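Local coordinates for protein succinate-semialdehyde dehydrogenase (Synechococcus sp., PDB 4ITA) that probably oxidises succinic semialdehyde to succinate with an NADP-type cofactor, as a member of the aldehyde dehydrogenase family, at residues V319-G333 and Y343-I357. Numbering follows the deposited sequence.
With EDO (1,2-ethanediol), chain D.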
loop_
_atom_site.group_PDB
_atom_site.type_symbol
_atom_site.label_atom_id
_atom_site.label_comp_id
_atom_site.label_asym_id
_atom_site.label_seq_id
_atom_site.Cartn_x
_atom_site.Cartn_y
_atom_site.Cartn_z
ATOM N N VAL A 319 23.548 -15.051 21.059
ATOM C CA VAL A 319 23.855 -16.420 21.440
ATOM C C VAL A 319 24.345 -16.497 22.886
ATOM O O VAL A 319 23.865 -17.328 23.660
ATOM C CB VAL A 319 24.869 -17.054 20.479
ATOM C CG1 VAL A 319 25.302 -18.427 20.986
ATOM C CG2 VAL A 319 24.252 -17.174 19.090
ATOM N N ASP A 320 25.269 -15.616 23.257
ATOM C CA ASP A 320 25.784 -15.594 24.628
ATOM C C ASP A 320 24.678 -15.429 25.666
ATOM O O ASP A 320 24.659 -16.137 26.679
ATOM C CB ASP A 320 26.827 -14.487 24.808
ATOM C CG ASP A 320 28.157 -14.805 24.149
ATOM O OD1 ASP A 320 28.344 -15.936 23.651
ATOM O OD2 ASP A 320 29.028 -13.909 24.144
ATOM N N GLN A 321 23.758 -14.501 25.426
ATOM C CA GLN A 321 22.673 -14.277 26.381
ATOM C C GLN A 321 21.696 -15.455 26.442
ATOM O O GLN A 321 21.194 -15.797 27.516
ATOM C CB GLN A 321 21.968 -12.932 26.135
ATOM C CG GLN A 321 22.884 -11.739 26.447
ATOM C CD GLN A 321 22.177 -10.392 26.421
ATOM O OE1 GLN A 321 22.062 -9.759 25.374
ATOM N NE2 GLN A 321 21.725 -9.937 27.585
ATOM N N ALA A 322 21.449 -16.101 25.306
ATOM C CA ALA A 322 20.576 -17.276 25.283
ATOM C C ALA A 322 21.188 -18.413 26.085
ATOM O O ALA A 322 20.499 -19.084 26.860
ATOM C CB ALA A 322 20.305 -17.724 23.854
ATOM N N VAL A 323 22.484 -18.625 25.893
ATOM C CA VAL A 323 23.201 -19.665 26.621
ATOM C C VAL A 323 23.244 -19.369 28.122
ATOM O O VAL A 323 23.049 -20.268 28.946
ATOM C CB VAL A 323 24.608 -19.870 26.044
ATOM C CG1 VAL A 323 25.423 -20.819 26.918
ATOM C CG2 VAL A 323 24.511 -20.420 24.635
ATOM N N ALA A 324 23.470 -18.109 28.476
ATOM C CA ALA A 324 23.477 -17.707 29.884
ATOM C C ALA A 324 22.116 -17.959 30.539
ATOM O O ALA A 324 22.031 -18.251 31.735
ATOM C CB ALA A 324 23.888 -16.240 30.021
ATOM N N ALA A 325 21.054 -17.858 29.745
ATOM C CA ALA A 325 19.698 -18.111 30.217
ATOM C C ALA A 325 19.386 -19.600 30.378
ATOM O O ALA A 325 18.423 -19.964 31.056
ATOM C CB ALA A 325 18.685 -17.462 29.291
ATOM N N GLY A 326 20.177 -20.455 29.736
ATOM C CA GLY A 326 19.995 -21.890 29.863
ATOM C C GLY A 326 19.971 -22.676 28.563
ATOM O O GLY A 326 19.929 -23.900 28.587
ATOM N N ALA A 327 19.988 -21.986 27.423
ATOM C CA ALA A 327 20.017 -22.674 26.135
ATOM C C ALA A 327 21.290 -23.493 26.008
ATOM O O ALA A 327 22.329 -23.131 26.564
ATOM C CB ALA A 327 19.917 -21.683 24.992
ATOM N N LYS A 328 21.208 -24.595 25.270
ATOM C CA LYS A 328 22.361 -25.465 25.068
ATOM C C LYS A 328 22.937 -25.292 23.670
ATOM O O LYS A 328 22.195 -25.134 22.703
ATOM C CB LYS A 328 21.962 -26.922 25.290
ATOM C CG LYS A 328 21.406 -27.181 26.680
ATOM C CD LYS A 328 22.360 -26.684 27.761
ATOM C CE LYS A 328 21.737 -26.847 29.133
ATOM N NZ LYS A 328 21.010 -28.145 29.222
ATOM N N ILE A 329 24.261 -25.310 23.580
ATOM C CA ILE A 329 24.960 -25.256 22.305
ATOM C C ILE A 329 25.279 -26.675 21.860
ATOM O O ILE A 329 26.033 -27.394 22.524
ATOM C CB ILE A 329 26.289 -24.487 22.412
ATOM C CG1 ILE A 329 26.058 -23.047 22.869
ATOM C CG2 ILE A 329 27.029 -24.514 21.073
ATOM C CD1 ILE A 329 27.346 -22.276 23.143
ATOM N N LEU A 330 24.711 -27.086 20.737
ATOM C CA LEU A 330 25.005 -28.398 20.181
ATOM C C LEU A 330 26.240 -28.313 19.286
ATOM O O LEU A 330 26.994 -29.280 19.148
ATOM C CB LEU A 330 23.790 -28.906 19.398
ATOM C CG LEU A 330 23.791 -30.338 18.862
ATOM C CD1 LEU A 330 23.894 -31.348 20.000
ATOM C CD2 LEU A 330 22.538 -30.588 18.045
ATOM N N LEU A 331 26.454 -27.136 18.704
ATOM C CA LEU A 331 27.534 -26.907 17.761
ATOM C C LEU A 331 27.815 -25.411 17.663
ATOM O O LEU A 331 26.878 -24.617 17.656
ATOM C CB LEU A 331 27.124 -27.428 16.383
ATOM C CG LEU A 331 28.205 -27.324 15.309
ATOM C CD1 LEU A 331 29.247 -28.423 15.498
ATOM C CD2 LEU A 331 27.611 -27.406 13.931
ATOM N N GLY A 332 29.089 -25.025 17.581
ATOM C CA GLY A 332 29.464 -23.637 17.342
ATOM C C GLY A 332 29.295 -22.735 18.549
ATOM O O GLY A 332 29.698 -23.085 19.661
ATOM N N GLY A 333 28.734 -21.549 18.336
ATOM C CA GLY A 333 28.354 -20.702 19.454
ATOM C C GLY A 333 29.355 -19.665 19.930
ATOM O O GLY A 333 29.139 -19.020 20.955
ATOM N N TYR A 343 31.793 -16.254 11.976
ATOM C CA TYR A 343 30.991 -16.925 12.996
ATOM C C TYR A 343 30.575 -18.287 12.438
ATOM O O TYR A 343 30.113 -18.375 11.303
ATOM C CB TYR A 343 29.759 -16.088 13.352
ATOM C CG TYR A 343 29.158 -16.466 14.682
ATOM C CD1 TYR A 343 29.572 -15.841 15.850
ATOM C CD2 TYR A 343 28.196 -17.458 14.779
ATOM C CE1 TYR A 343 29.045 -16.188 17.076
ATOM C CE2 TYR A 343 27.663 -17.817 16.007
ATOM C CZ TYR A 343 28.090 -17.177 17.148
ATOM O OH TYR A 343 27.551 -17.533 18.362
ATOM N N PRO A 344 30.762 -19.363 13.218
ATOM C CA PRO A 344 30.549 -20.714 12.689
ATOM C C PRO A 344 29.082 -21.131 12.683
ATOM O O PRO A 344 28.289 -20.598 13.463
ATOM C CB PRO A 344 31.312 -21.584 13.692
ATOM C CG PRO A 344 31.130 -20.862 14.977
ATOM C CD PRO A 344 31.207 -19.393 14.618
ATOM N N PRO A 345 28.720 -22.073 11.803
ATOM C CA PRO A 345 27.406 -22.717 11.897
ATOM C C PRO A 345 27.146 -23.170 13.328
ATOM O O PRO A 345 28.009 -23.789 13.953
ATOM C CB PRO A 345 27.552 -23.919 10.964
ATOM C CG PRO A 345 28.517 -23.435 9.915
ATOM C CD PRO A 345 29.512 -22.593 10.671
ATOM N N THR A 346 25.964 -22.847 13.837
ATOM C CA THR A 346 25.653 -23.030 15.244
ATOM C C THR A 346 24.251 -23.600 15.385
ATOM O O THR A 346 23.352 -23.246 14.625
ATOM C CB THR A 346 25.743 -21.682 15.992
ATOM O OG1 THR A 346 27.085 -21.189 15.936
ATOM C CG2 THR A 346 25.320 -21.807 17.456
ATOM N N ILE A 347 24.071 -24.491 16.358
ATOM C CA ILE A 347 22.753 -25.029 16.663
ATOM C C ILE A 347 22.482 -24.869 18.147
ATOM O O ILE A 347 23.300 -25.290 18.975
ATOM C CB ILE A 347 22.633 -26.517 16.269
ATOM C CG1 ILE A 347 22.862 -26.701 14.761
ATOM C CG2 ILE A 347 21.277 -27.081 16.706
ATOM C CD1 ILE A 347 23.012 -28.155 14.332
ATOM N N LEU A 348 21.355 -24.234 18.468
ATOM C CA LEU A 348 20.903 -24.048 19.847
ATOM C C LEU A 348 19.660 -24.882 20.103
ATOM O O LEU A 348 18.732 -24.921 19.282
ATOM C CB LEU A 348 20.584 -22.575 20.123
ATOM C CG LEU A 348 21.682 -21.538 19.871
ATOM C CD1 LEU A 348 21.156 -20.130 20.115
ATOM C CD2 LEU A 348 22.915 -21.816 20.717
ATOM N N THR A 349 19.646 -25.550 21.253
ATOM C CA THR A 349 18.523 -26.380 21.662
ATOM C C THR A 349 18.118 -26.020 23.085
ATOM O O THR A 349 18.833 -25.288 23.781
ATOM C CB THR A 349 18.901 -27.869 21.633
ATOM O OG1 THR A 349 19.912 -28.119 22.619
ATOM C CG2 THR A 349 19.429 -28.276 20.256
ATOM N N GLU A 350 16.967 -26.534 23.506
ATOM C CA GLU A 350 16.498 -26.382 24.887
ATOM C C GLU A 350 16.479 -24.923 25.324
ATOM O O GLU A 350 16.872 -24.585 26.442
ATOM C CB GLU A 350 17.368 -27.199 25.852
ATOM C CG GLU A 350 17.459 -28.673 25.522
ATOM C CD GLU A 350 18.412 -29.413 26.446
ATOM O OE1 GLU A 350 18.629 -28.936 27.581
ATOM O OE2 GLU A 350 18.945 -30.463 26.031
ATOM N N ILE A 351 16.025 -24.051 24.434
ATOM C CA ILE A 351 15.963 -22.635 24.748
ATOM C C ILE A 351 14.828 -22.389 25.736
ATOM O O ILE A 351 13.694 -22.781 25.483
ATOM C CB ILE A 351 15.770 -21.792 23.473
ATOM C CG1 ILE A 351 16.901 -22.086 22.480
ATOM C CG2 ILE A 351 15.709 -20.307 23.818
ATOM C CD1 ILE A 351 16.590 -21.684 21.058
ATOM N N PRO A 352 15.142 -21.756 26.879
ATOM C CA PRO A 352 14.132 -21.515 27.917
ATOM C C PRO A 352 12.961 -20.672 27.431
ATOM O O PRO A 352 13.157 -19.735 26.658
ATOM C CB PRO A 352 14.910 -20.741 28.986
ATOM C CG PRO A 352 16.333 -21.129 28.778
ATOM C CD PRO A 352 16.481 -21.302 27.295
ATOM N N PRO A 353 11.745 -21.004 27.891
ATOM C CA PRO A 353 10.543 -20.209 27.627
ATOM C C PRO A 353 10.791 -18.765 28.036
ATOM O O PRO A 353 11.360 -18.530 29.101
ATOM C CB PRO A 353 9.503 -20.836 28.562
ATOM C CG PRO A 353 9.964 -22.233 28.757
ATOM C CD PRO A 353 11.459 -22.186 28.725
ATOM N N GLY A 354 10.402 -17.813 27.196
ATOM C CA GLY A 354 10.552 -16.408 27.533
ATOM C C GLY A 354 11.922 -15.801 27.281
ATOM O O GLY A 354 12.133 -14.614 27.543
ATOM N N ALA A 355 12.862 -16.605 26.792
ATOM C CA ALA A 355 14.148 -16.068 26.368
ATOM C C ALA A 355 13.897 -15.100 25.221
ATOM O O ALA A 355 13.124 -15.404 24.310
ATOM C CB ALA A 355 15.078 -17.190 25.931
ATOM N N LYS A 356 14.527 -13.930 25.283
ATOM C CA LYS A 356 14.343 -12.891 24.273
ATOM C C LYS A 356 14.639 -13.390 22.860
ATOM O O LYS A 356 14.003 -12.968 21.896
ATOM C CB LYS A 356 15.244 -11.690 24.580
ATOM C CG LYS A 356 14.517 -10.447 25.075
ATOM C CD LYS A 356 13.599 -9.851 24.012
ATOM C CE LYS A 356 14.304 -9.752 22.675
ATOM N NZ LYS A 356 14.046 -8.478 21.950
ATOM N N ILE A 357 15.614 -14.285 22.745
ATOM C CA ILE A 357 16.087 -14.739 21.443
ATOM C C ILE A 357 14.973 -15.398 20.628
ATOM O O ILE A 357 14.992 -15.354 19.399
ATOM C CB ILE A 357 17.309 -15.679 21.579
ATOM C CG1 ILE A 357 18.064 -15.783 20.250
ATOM C CG2 ILE A 357 16.894 -17.055 22.089
ATOM C CD1 ILE A 357 19.318 -16.622 20.329
HETATM C C1 EDO D . 18.156 -14.621 26.306
HETATM O O1 EDO D . 17.622 -14.633 24.971
HETATM C C2 EDO D . 17.778 -13.325 27.019
HETATM O O2 EDO D . 16.385 -13.349 27.350
HETATM O O HOH W 1 28.516 -16.229 20.588
HETATM O O HOH W 2 17.047 -25.246 29.158
#
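K328 and T349 form an antiparallel hydrogen-bonded pair, K328 N donating to T349 O at 2.9 Å and T349 N returning to K328 O. L330 N then reaches I347 O (2.9 Å), and I347 N bonds L331 O; the register slips by one residue between I329 and L331, a beta bulge.

Beyond it, T346 OG1, anti to its own carbonyl carbon (chi1 -63°), accepts from G333 N at 2.9 Å while donating to P344 O, which it meets from above the carbonyl plane. A valine here would probably leave G333 N without its acceptor and P344 O without the hydroxyl that donates to it. K328 NZ makes a salt bridge to E350 OE1 (3.0 Å), on the syn side but 33° out of the carboxylate plane.

Among apolar contacts, L348 CD2 touches both I329 CG1 (4.0 Å) and V319 CG1, A322 CB meets I357 CD1 (3.8 Å), and A327 CB rests on I351 CG1. Y343 OH abuts V319 CG2.

Helix 309-325, closed by a Schellman motif at G326, thus leads into a bulged antiparallel hairpin whose strand 328-331 edges the otherwise parallel, seven-stranded sheet of the probable aldehyde dehydrogenase catalytic domain.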